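Long-range contacts in activating signal cointegrator 1 complex subunit 2 (Homo sapiens, PDB 6YXQ), which binds K63-linked polyubiquitin chains and, as a subunit of the ASCC complex, recruits ASCC3 and ALKBH3 to sites of DNA damage: residues A7-Q12 and F144-A149; R133-K138 and Q181-N186. All coordinates share one frame; numbering follows the deposited sequence.

Contact 1 (A7-Q12 and F144-A149); sequences ALPLDQ and FISPSA
Asp-11 OD2 is held by one settled donor, the backbone N-H of Ser-146, and a second, the Ser-146 hydroxyl, is within reach but may serve OD1 instead. The arrangement docks the N-terminal arm, ahead of strand 14-18, on the start of helix 147-156, where Ser-146 holds the N-cap position. Ser-146 N meets Asp-11 OD2 at 3.2 Å in a nearly straight bond of 175°, from above the carboxylate plane. Ser-146 OG lies 2.8 Å from Asp-11 OD2 and 2.5 Å from Asp-11 OD1. The helix start would probably favour the charged carboxylate. An alanine in place of Asp-11 would remove the carboxylate and is likely to loosen the arm from this helix start.

A backbone bond runs alongside: Leu-10 N points almost along the C=O axis of Phe-144, 2.9 Å from its O. Leu-10 and Ile-145 both rest on His-78 and Trp-82 of helix 78-87. Phe-144 CG sits between its backbone N and carbonyl carbon (chi1 68°), which lays the ring beside Pro-9. Pro-9 CB makes a CH-pi contact over one face, 3.9 Å from the ring centroid, while Ala-7 O meets the ring edge 3.6 Å from Phe-144 CZ.

Contact 2 (R133-K138 and Q181-N186); sequences RMSTHK and QKMIGN
The amide of Asn-186 reaches across from helix 177-190 to the C-terminal end of helix 114-135 and the turn that follows it. Its CG is anti to the backbone N (chi1 -168°), and this brings the amide up against Ser-135 and His-137. ND2 of Asn-186 then serves two acceptors. Ser-135 O lies 2.7 Å from Asn-186 ND2, in the amide plane, and is met nearly along its C=O axis. His-137 ND1 lies 3.2 Å from Asn-186 ND2, which sits 36° out of the ring plane. An accepting ND1 is consistent with a histidine proton on NE2. The ring and amide planes are 32° apart. Asn-186 OD1 takes a hydrogen bond from Gln-190 NE2, one turn on, so both ends of the amide are held and its orientation is fixed.

The close packing lies beside this pair. Ser-135 and Met-183, present as selenomethionine, are both buried, and Ser-135 CB lies 3.6 Å from Met-183 CB. The Ser-135 hydroxyl turns back into its own helix, chiefly to Leu-132 O, with Phe-131 O also within reach of its one proton. The other side is loose. The exposed Lys-182 bends its chain so that it crosses Thr-136 obliquely, but its NZ stays 3.9 Å from Thr-136 OG1 and makes no bond there. Thr-136 OG1 bonds to Leu-132 O instead.

Arg-133, which takes no part in the contact, packs on Phe-167 of the ASCC3 chain. The contact thus joins helices 114-135 and 177-190 in this largely helical N-terminal part of the protein, and the His-137 ring meets Phe-150 of helix 147-156.

From the N terminus, the chain passes 7-12, then 133-138, then 144-149, and last 181-186. Contact 1 closes a long loop that holds strands 14-18 and 25-29 and the helices from 53-75 to 114-135. Contact 2 closes a shorter one with helices 147-156 and 162-172. The two loops cross, because contact 2 starts within the first loop and ends beyond it. Their centres are 15 Å apart. The short connection from helix 114-135 to helix 147-156 serves both contacts. Ile-145 N probably hydrogen-bonds to His-137 O, and Phe-144 packs on Lys-138. Together the two contacts tie the N-terminal arm, through this connection, to helix 177-190.

Contact 1 (A7-Q12 and F144-A149)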
loop_
_atom_site.group_PDB
_atom_site.type_symbol
_atom_site.label_atom_id
_atom_site.label_comp_id
_atom_site.label_asym_id
_atom_site.label_seq_id
_atom_site.Cartn_x
_atom_site.Cartn_y
_atom_site.Cartn_z
ATOM N N ALA B 7 -2.145 -31.151 15.300
ATOM C CA ALA B 7 -2.544 -30.117 14.352
ATOM C C ALA B 7 -1.886 -30.395 13.007
ATOM O O ALA B 7 -0.658 -30.511 12.923
ATOM C CB ALA B 7 -2.165 -28.727 14.863
ATOM N N LEU B 8 -2.707 -30.505 11.957
ATOM C CA LEU B 8 -2.239 -30.798 10.609
ATOM C C LEU B 8 -2.135 -29.511 9.808
ATOM O O LEU B 8 -3.117 -28.755 9.732
ATOM C CB LEU B 8 -3.191 -31.772 9.914
ATOM C CG LEU B 8 -2.646 -32.633 8.769
ATOM C CD1 LEU B 8 -1.433 -33.435 9.217
ATOM C CD2 LEU B 8 -3.732 -33.555 8.218
ATOM N N PRO B 9 -0.979 -29.220 9.214
ATOM C CA PRO B 9 -0.845 -27.987 8.434
ATOM C C PRO B 9 -1.736 -28.002 7.204
ATOM O O PRO B 9 -2.043 -29.054 6.636
ATOM C CB PRO B 9 0.640 -27.962 8.050
ATOM C CG PRO B 9 1.096 -29.370 8.174
ATOM C CD PRO B 9 0.279 -29.983 9.271
ATOM N N LEU B 10 -2.124 -26.796 6.785
ATOM C CA LEU B 10 -3.203 -26.622 5.817
ATOM C C LEU B 10 -2.901 -27.291 4.484
ATOM O O LEU B 10 -3.798 -27.870 3.860
ATOM C CB LEU B 10 -3.459 -25.133 5.605
ATOM C CG LEU B 10 -4.561 -24.752 4.619
ATOM C CD1 LEU B 10 -5.872 -25.418 4.999
ATOM C CD2 LEU B 10 -4.719 -23.240 4.571
ATOM N N ASP B 11 -1.652 -27.206 4.017
ATOM C CA ASP B 11 -1.341 -27.663 2.666
ATOM C C ASP B 11 -1.635 -29.149 2.498
ATOM O O ASP B 11 -2.059 -29.583 1.422
ATOM C CB ASP B 11 0.119 -27.369 2.328
ATOM C CG ASP B 11 1.050 -27.684 3.474
ATOM O OD1 ASP B 11 2.032 -28.432 3.260
ATOM O OD2 ASP B 11 0.799 -27.180 4.589
ATOM N N GLN B 12 -1.430 -29.942 3.549
ATOM C CA GLN B 12 -1.634 -31.382 3.472
ATOM C C GLN B 12 -2.921 -31.852 4.146
ATOM O O GLN B 12 -3.195 -33.059 4.149
ATOM C CB GLN B 12 -0.426 -32.122 4.064
ATOM C CG GLN B 12 -0.163 -31.865 5.541
ATOM C CD GLN B 12 1.141 -32.498 6.013
ATOM O OE1 GLN B 12 1.988 -32.880 5.204
ATOM N NE2 GLN B 12 1.301 -32.612 7.326
ATOM N N PHE B 144 -1.807 -23.228 10.343
ATOM C CA PHE B 144 -0.448 -22.941 9.921
ATOM C C PHE B 144 -0.172 -23.682 8.622
ATOM O O PHE B 144 -0.927 -24.571 8.224
ATOM C CB PHE B 144 0.558 -23.314 11.017
ATOM C CG PHE B 144 0.685 -24.799 11.276
ATOM C CD1 PHE B 144 -0.312 -25.495 11.941
ATOM C CD2 PHE B 144 1.826 -25.486 10.886
ATOM C CE1 PHE B 144 -0.186 -26.850 12.191
ATOM C CE2 PHE B 144 1.958 -26.840 11.134
ATOM C CZ PHE B 144 0.950 -27.522 11.787
ATOM N N ILE B 145 0.910 -23.295 7.949
ATOM C CA ILE B 145 1.265 -23.863 6.654
ATOM C C ILE B 145 2.722 -24.303 6.684
ATOM O O ILE B 145 3.567 -23.639 7.294
ATOM C CB ILE B 145 1.027 -22.856 5.509
ATOM C CG1 ILE B 145 -0.416 -22.344 5.542
ATOM C CG2 ILE B 145 1.333 -23.497 4.167
ATOM C CD1 ILE B 145 -0.765 -21.382 4.416
ATOM N N SER B 146 3.010 -25.425 6.022
ATOM C CA SER B 146 4.374 -25.931 5.935
ATOM C C SER B 146 5.283 -24.877 5.308
ATOM O O SER B 146 4.955 -24.335 4.248
ATOM C CB SER B 146 4.448 -27.207 5.107
ATOM O OG SER B 146 3.324 -28.036 5.339
ATOM N N PRO B 147 6.440 -24.591 5.905
ATOM C CA PRO B 147 7.323 -23.544 5.347
ATOM C C PRO B 147 7.633 -23.708 3.863
ATOM O O PRO B 147 7.500 -22.738 3.105
ATOM C CB PRO B 147 8.573 -23.668 6.227
ATOM C CG PRO B 147 8.069 -24.219 7.527
ATOM C CD PRO B 147 6.945 -25.131 7.181
ATOM N N SER B 148 8.034 -24.911 3.421
ATOM C CA SER B 148 8.403 -25.122 2.016
ATOM C C SER B 148 7.218 -24.934 1.083
ATOM O O SER B 148 7.346 -24.331 0.011
ATOM C CB SER B 148 9.042 -26.512 1.831
ATOM O OG SER B 148 8.482 -27.502 2.691
ATOM N N ALA B 149 6.060 -25.460 1.471
ATOM C CA ALA B 149 4.851 -25.267 0.685
ATOM C C ALA B 149 4.388 -23.811 0.709
ATOM O O ALA B 149 3.856 -23.294 -0.291
ATOM C CB ALA B 149 3.755 -26.186 1.213
#

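Contact 2 (R133-K138 and Q181-N186)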
loop_
_atom_site.group_PDB
_atom_site.type_symbol
_atom_site.label_atom_id
_atom_site.label_comp_id
_atom_site.label_asym_id
_atom_site.label_seq_id
_atom_site.Cartn_x
_atom_site.Cartn_y
_atom_site.Cartn_z
ATOM N N ARG B 133 -1.438 -11.061 6.943
ATOM C CA ARG B 133 -1.970 -12.417 6.983
ATOM C C ARG B 133 -1.234 -13.321 6.009
ATOM O O ARG B 133 -0.894 -14.461 6.346
ATOM C CB ARG B 133 -3.467 -12.422 6.680
ATOM C CG ARG B 133 -4.168 -13.619 7.280
ATOM C CD ARG B 133 -5.672 -13.488 7.247
ATOM N NE ARG B 133 -6.294 -14.601 7.953
ATOM C CZ ARG B 133 -7.591 -14.876 7.918
ATOM N NH1 ARG B 133 -8.412 -14.115 7.206
ATOM N NH2 ARG B 133 -8.065 -15.912 8.596
HETATM N N MSE B 134 -0.964 -12.824 4.808
HETATM C CA MSE B 134 -0.300 -13.662 3.810
HETATM C C MSE B 134 1.195 -13.838 4.067
HETATM O O MSE B 134 1.787 -14.834 3.657
HETATM C CB MSE B 134 -0.515 -13.099 2.417
HETATM C CG MSE B 134 -1.959 -13.036 2.005
HETATM SE SE MSE B 134 -2.111 -12.528 0.132
HETATM C CE MSE B 134 -1.893 -10.622 0.272
ATOM N N SER B 135 1.808 -12.867 4.741
ATOM C CA SER B 135 3.210 -13.013 5.113
ATOM C C SER B 135 3.385 -14.007 6.251
ATOM O O SER B 135 4.440 -14.639 6.360
ATOM C CB SER B 135 3.789 -11.658 5.502
ATOM O OG SER B 135 3.105 -11.144 6.629
ATOM N N THR B 136 2.374 -14.153 7.108
ATOM C CA THR B 136 2.461 -15.106 8.212
ATOM C C THR B 136 2.152 -16.517 7.728
ATOM O O THR B 136 1.129 -16.747 7.076
ATOM C CB THR B 136 1.495 -14.732 9.338
ATOM O OG1 THR B 136 1.441 -13.306 9.488
ATOM C CG2 THR B 136 1.939 -15.375 10.653
ATOM N N HIS B 137 3.027 -17.467 8.056
ATOM C CA HIS B 137 2.779 -18.873 7.756
ATOM C C HIS B 137 2.261 -19.645 8.961
ATOM O O HIS B 137 1.928 -20.828 8.829
ATOM C CB HIS B 137 4.046 -19.549 7.208
ATOM C CG HIS B 137 5.183 -19.607 8.183
ATOM N ND1 HIS B 137 5.712 -18.483 8.782
ATOM C CD2 HIS B 137 5.908 -20.655 8.645
ATOM C CE1 HIS B 137 6.704 -18.837 9.579
ATOM N NE2 HIS B 137 6.843 -20.150 9.516
ATOM N N LYS B 138 2.178 -19.002 10.127
ATOM C CA LYS B 138 1.710 -19.627 11.361
ATOM C C LYS B 138 0.686 -18.683 12.004
ATOM O O LYS B 138 0.997 -18.010 12.989
ATOM C CB LYS B 138 2.878 -19.913 12.313
ATOM C CG LYS B 138 4.029 -20.719 11.711
ATOM C CD LYS B 138 3.607 -22.147 11.425
ATOM C CE LYS B 138 4.755 -23.082 11.068
ATOM N NZ LYS B 138 4.918 -24.164 12.083
ATOM N N GLN B 181 9.156 -5.398 9.036
ATOM C CA GLN B 181 10.418 -6.126 9.082
ATOM C C GLN B 181 10.164 -7.622 9.195
ATOM O O GLN B 181 10.683 -8.415 8.401
ATOM C CB GLN B 181 11.274 -5.641 10.254
ATOM C CG GLN B 181 11.612 -4.164 10.205
ATOM C CD GLN B 181 12.804 -3.810 11.068
ATOM O OE1 GLN B 181 13.882 -4.396 10.932
ATOM N NE2 GLN B 181 12.620 -2.844 11.961
ATOM N N LYS B 182 9.353 -8.017 10.185
ATOM C CA LYS B 182 9.046 -9.427 10.392
ATOM C C LYS B 182 8.452 -10.039 9.136
ATOM O O LYS B 182 8.894 -11.101 8.683
ATOM C CB LYS B 182 8.091 -9.591 11.577
ATOM C CG LYS B 182 7.790 -11.041 11.945
ATOM C CD LYS B 182 6.371 -11.209 12.489
ATOM C CE LYS B 182 5.634 -12.368 11.819
ATOM N NZ LYS B 182 4.166 -12.339 12.099
HETATM N N MSE B 183 7.471 -9.369 8.542
HETATM C CA MSE B 183 6.857 -9.876 7.319
HETATM C C MSE B 183 7.843 -10.127 6.184
HETATM O O MSE B 183 7.899 -11.232 5.625
HETATM C CB MSE B 183 5.779 -8.918 6.815
HETATM C CG MSE B 183 4.583 -8.806 7.721
HETATM SE SE MSE B 183 3.898 -7.005 7.799
HETATM C CE MSE B 183 3.204 -6.802 6.016
ATOM N N ILE B 184 8.590 -9.081 5.826
ATOM C CA ILE B 184 9.491 -9.173 4.681
ATOM C C ILE B 184 10.569 -10.212 4.949
ATOM O O ILE B 184 10.880 -11.050 4.089
ATOM C CB ILE B 184 10.096 -7.799 4.351
ATOM C CG1 ILE B 184 8.998 -6.746 4.204
ATOM C CG2 ILE B 184 10.890 -7.877 3.068
ATOM C CD1 ILE B 184 8.170 -6.883 2.937
ATOM N N GLY B 185 11.156 -10.173 6.146
ATOM C CA GLY B 185 12.148 -11.171 6.500
ATOM C C GLY B 185 11.593 -12.576 6.436
ATOM O O GLY B 185 12.281 -13.502 6.006
ATOM N N ASN B 186 10.326 -12.749 6.817
ATOM C CA ASN B 186 9.738 -14.081 6.783
ATOM C C ASN B 186 9.531 -14.559 5.357
ATOM O O ASN B 186 9.795 -15.724 5.053
ATOM C CB ASN B 186 8.416 -14.106 7.546
ATOM C CG ASN B 186 7.915 -15.518 7.786
ATOM O OD1 ASN B 186 8.663 -16.389 8.241
ATOM N ND2 ASN B 186 6.645 -15.754 7.474
#